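Local coordinates for RING finger protein unkempt homolog (PDB 5ELH) that binds specific RNA sequences through clustered CCCH zinc fingers and represses translation, shaping the early morphology of cortical neurons in the embryo, at residues Pro2-Tyr7 with Tyr95-Ile100. Sequence-based numbering, arbitrary orientation.
Sequences PQHYTY and YYKTGI
The ring of Tyr96 turns its edge toward a face of the His4 imidazole. This is an offset edge-to-face pair, with centroids 5.7 Å apart and planes at 83°. Tyr96 CE2 leads, 4.0 Å from His4 CD2. His4 CA lies at the same tyrosine edge, in the ring plane. One face of the Tyr96 ring carries the side chain of the next residue: Lys97 CG sits over its centre, 3.3 Å above the plane. Lys97 CB lies over one face of the His4 ring and Pro2 CD over the opposite one, near its rim. Lys97 CG also approaches His4 NE2, at 3.9 Å.

With chi1 at -180°, the Tyr96 ring extends opposite the backbone N and reaches toward the helix. Tyr96 OH ends 3.2 Å from Tyr7 CB. The Tyr96 CZ to Tyr7 CB distance is 3.6 Å. No hydrogen bond joins the two segments, so packing carries the contact.

His4 and Tyr7 lie on helix 3-10, at the N-terminal end of the part that holds the first zinc finger. Residues 95-98 form a type II beta turn in a C3H1-type finger. The contact thus packs the N-terminal helix against a later CCCH finger, far along the chain. Thr98 OG1 and Thr98 N both bond to Tyr95 O, from the same face of its carbonyl plane, and close the turn.

Outside the two segments, Asp126 accepts a hydrogen bond from His4 NE2 through OD1 and forms a salt bridge with Lys97 NZ through OD2. Lys97 NZ also bonds to the carbonyls of Cys118, a zinc ligand, and Phe120. Tyr7 OH is hydrogen-bonded to His117 ND1.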
loop_
_atom_site.group_PDB
_atom_site.type_symbol
_atom_site.label_atom_id
_atom_site.label_comp_id
_atom_site.label_asym_id
_atom_site.label_seq_id
_atom_site.Cartn_x
_atom_site.Cartn_y
_atom_site.Cartn_z
ATOM N N PRO A 2 -4.738 -3.289 11.743
ATOM C CA PRO A 2 -5.716 -3.036 10.677
ATOM C C PRO A 2 -5.350 -1.780 9.883
ATOM O O PRO A 2 -4.680 -1.880 8.853
ATOM C CB PRO A 2 -7.030 -2.857 11.449
ATOM C CG PRO A 2 -6.610 -2.335 12.796
ATOM C CD PRO A 2 -5.251 -2.927 13.079
ATOM N N GLN A 3 -5.788 -0.618 10.363
ATOM C CA GLN A 3 -5.314 0.657 9.848
ATOM C C GLN A 3 -3.870 0.869 10.290
ATOM O O GLN A 3 -3.180 1.751 9.777
ATOM C CB GLN A 3 -6.198 1.805 10.355
ATOM C CG GLN A 3 -7.398 2.125 9.470
ATOM C CD GLN A 3 -7.125 3.265 8.495
ATOM O OE1 GLN A 3 -6.724 3.038 7.353
ATOM N NE2 GLN A 3 -7.348 4.498 8.947
ATOM N N HIS A 4 -3.415 0.053 11.242
ATOM C CA HIS A 4 -2.037 0.126 11.728
ATOM C C HIS A 4 -1.038 -0.171 10.613
ATOM O O HIS A 4 -0.022 0.526 10.472
ATOM C CB HIS A 4 -1.812 -0.859 12.877
ATOM C CG HIS A 4 -2.501 -0.475 14.149
ATOM N ND1 HIS A 4 -2.480 -1.273 15.273
ATOM C CD2 HIS A 4 -3.230 0.618 14.475
ATOM C CE1 HIS A 4 -3.173 -0.689 16.236
ATOM N NE2 HIS A 4 -3.633 0.463 15.778
ATOM N N TYR A 5 -1.317 -1.207 9.828
ATOM C CA TYR A 5 -0.385 -1.627 8.784
ATOM C C TYR A 5 -0.227 -0.554 7.707
ATOM O O TYR A 5 0.876 -0.321 7.208
ATOM C CB TYR A 5 -0.830 -2.952 8.157
ATOM C CG TYR A 5 0.063 -3.418 7.024
ATOM C CD1 TYR A 5 1.385 -3.788 7.262
ATOM C CD2 TYR A 5 -0.413 -3.489 5.719
ATOM C CE1 TYR A 5 2.207 -4.214 6.229
ATOM C CE2 TYR A 5 0.401 -3.914 4.682
ATOM C CZ TYR A 5 1.709 -4.276 4.941
ATOM O OH TYR A 5 2.527 -4.700 3.914
ATOM N N THR A 6 -1.323 0.106 7.358
ATOM C CA THR A 6 -1.277 1.154 6.341
ATOM C C THR A 6 -0.435 2.347 6.815
ATOM O O THR A 6 0.353 2.897 6.042
ATOM C CB THR A 6 -2.687 1.627 5.958
ATOM O OG1 THR A 6 -3.263 2.353 7.050
ATOM C CG2 THR A 6 -3.573 0.433 5.610
ATOM N N TYR A 7 -0.582 2.733 8.082
ATOM C CA TYR A 7 0.255 3.791 8.650
ATOM C C TYR A 7 1.724 3.389 8.705
ATOM O O TYR A 7 2.605 4.148 8.281
ATOM C CB TYR A 7 -0.245 4.203 10.035
ATOM C CG TYR A 7 -1.299 5.280 9.966
ATOM C CD1 TYR A 7 -2.630 4.960 9.771
ATOM C CD2 TYR A 7 -0.954 6.626 10.052
ATOM C CE1 TYR A 7 -3.594 5.943 9.686
ATOM C CE2 TYR A 7 -1.921 7.622 9.965
ATOM C CZ TYR A 7 -3.232 7.272 9.781
ATOM O OH TYR A 7 -4.196 8.257 9.697
ATOM N N TYR A 95 7.555 1.496 18.150
ATOM C CA TYR A 95 6.826 2.440 18.995
ATOM C C TYR A 95 5.394 2.784 18.584
ATOM O O TYR A 95 4.581 3.133 19.445
ATOM C CB TYR A 95 7.626 3.728 19.123
ATOM C CG TYR A 95 8.851 3.594 19.982
ATOM C CD1 TYR A 95 8.746 3.171 21.300
ATOM C CD2 TYR A 95 10.114 3.900 19.486
ATOM C CE1 TYR A 95 9.845 3.055 22.101
ATOM C CE2 TYR A 95 11.239 3.780 20.287
ATOM C CZ TYR A 95 11.096 3.349 21.592
ATOM O OH TYR A 95 12.183 3.233 22.413
ATOM N N TYR A 96 5.066 2.691 17.302
ATOM C CA TYR A 96 3.740 3.108 16.838
ATOM C C TYR A 96 2.607 2.427 17.615
ATOM O O TYR A 96 2.548 1.203 17.710
ATOM C CB TYR A 96 3.595 2.836 15.339
ATOM C CG TYR A 96 2.266 3.230 14.748
ATOM C CD1 TYR A 96 1.872 4.562 14.680
ATOM C CD2 TYR A 96 1.414 2.272 14.232
ATOM C CE1 TYR A 96 0.654 4.920 14.131
ATOM C CE2 TYR A 96 0.194 2.620 13.681
ATOM C CZ TYR A 96 -0.177 3.943 13.628
ATOM O OH TYR A 96 -1.384 4.271 13.078
ATOM N N LYS A 97 1.730 3.254 18.181
ATOM C CA LYS A 97 0.554 2.807 18.948
ATOM C C LYS A 97 0.859 1.807 20.062
ATOM O O LYS A 97 0.017 0.959 20.372
ATOM C CB LYS A 97 -0.501 2.198 18.017
ATOM C CG LYS A 97 -0.953 3.109 16.884
ATOM C CD LYS A 97 -2.141 3.920 17.269
ATOM C CE LYS A 97 -2.539 4.847 16.150
ATOM N NZ LYS A 97 -3.643 5.723 16.588
ATOM N N THR A 98 2.033 1.916 20.680
ATOM C CA THR A 98 2.415 1.008 21.767
ATOM C C THR A 98 2.094 1.559 23.151
ATOM O O THR A 98 2.181 0.835 24.142
ATOM C CB THR A 98 3.918 0.671 21.718
ATOM O OG1 THR A 98 4.685 1.869 21.846
ATOM C CG2 THR A 98 4.256 -0.006 20.414
ATOM N N GLY A 99 1.734 2.839 23.215
ATOM C CA GLY A 99 1.372 3.477 24.466
ATOM C C GLY A 99 0.106 4.310 24.300
ATOM O O GLY A 99 -0.311 4.590 23.173
ATOM N N ILE A 100 -0.494 4.708 25.416
ATOM C CA ILE A 100 -1.734 5.485 25.400
ATOM C C ILE A 100 -1.455 6.992 25.305
ATOM O O ILE A 100 -0.663 7.535 26.074
ATOM C CB ILE A 100 -2.581 5.206 26.676
ATOM C CG1 ILE A 100 -2.920 3.716 26.789
ATOM C CG2 ILE A 100 -3.855 6.043 26.682
ATOM C CD1 ILE A 100 -3.813 3.183 25.675
#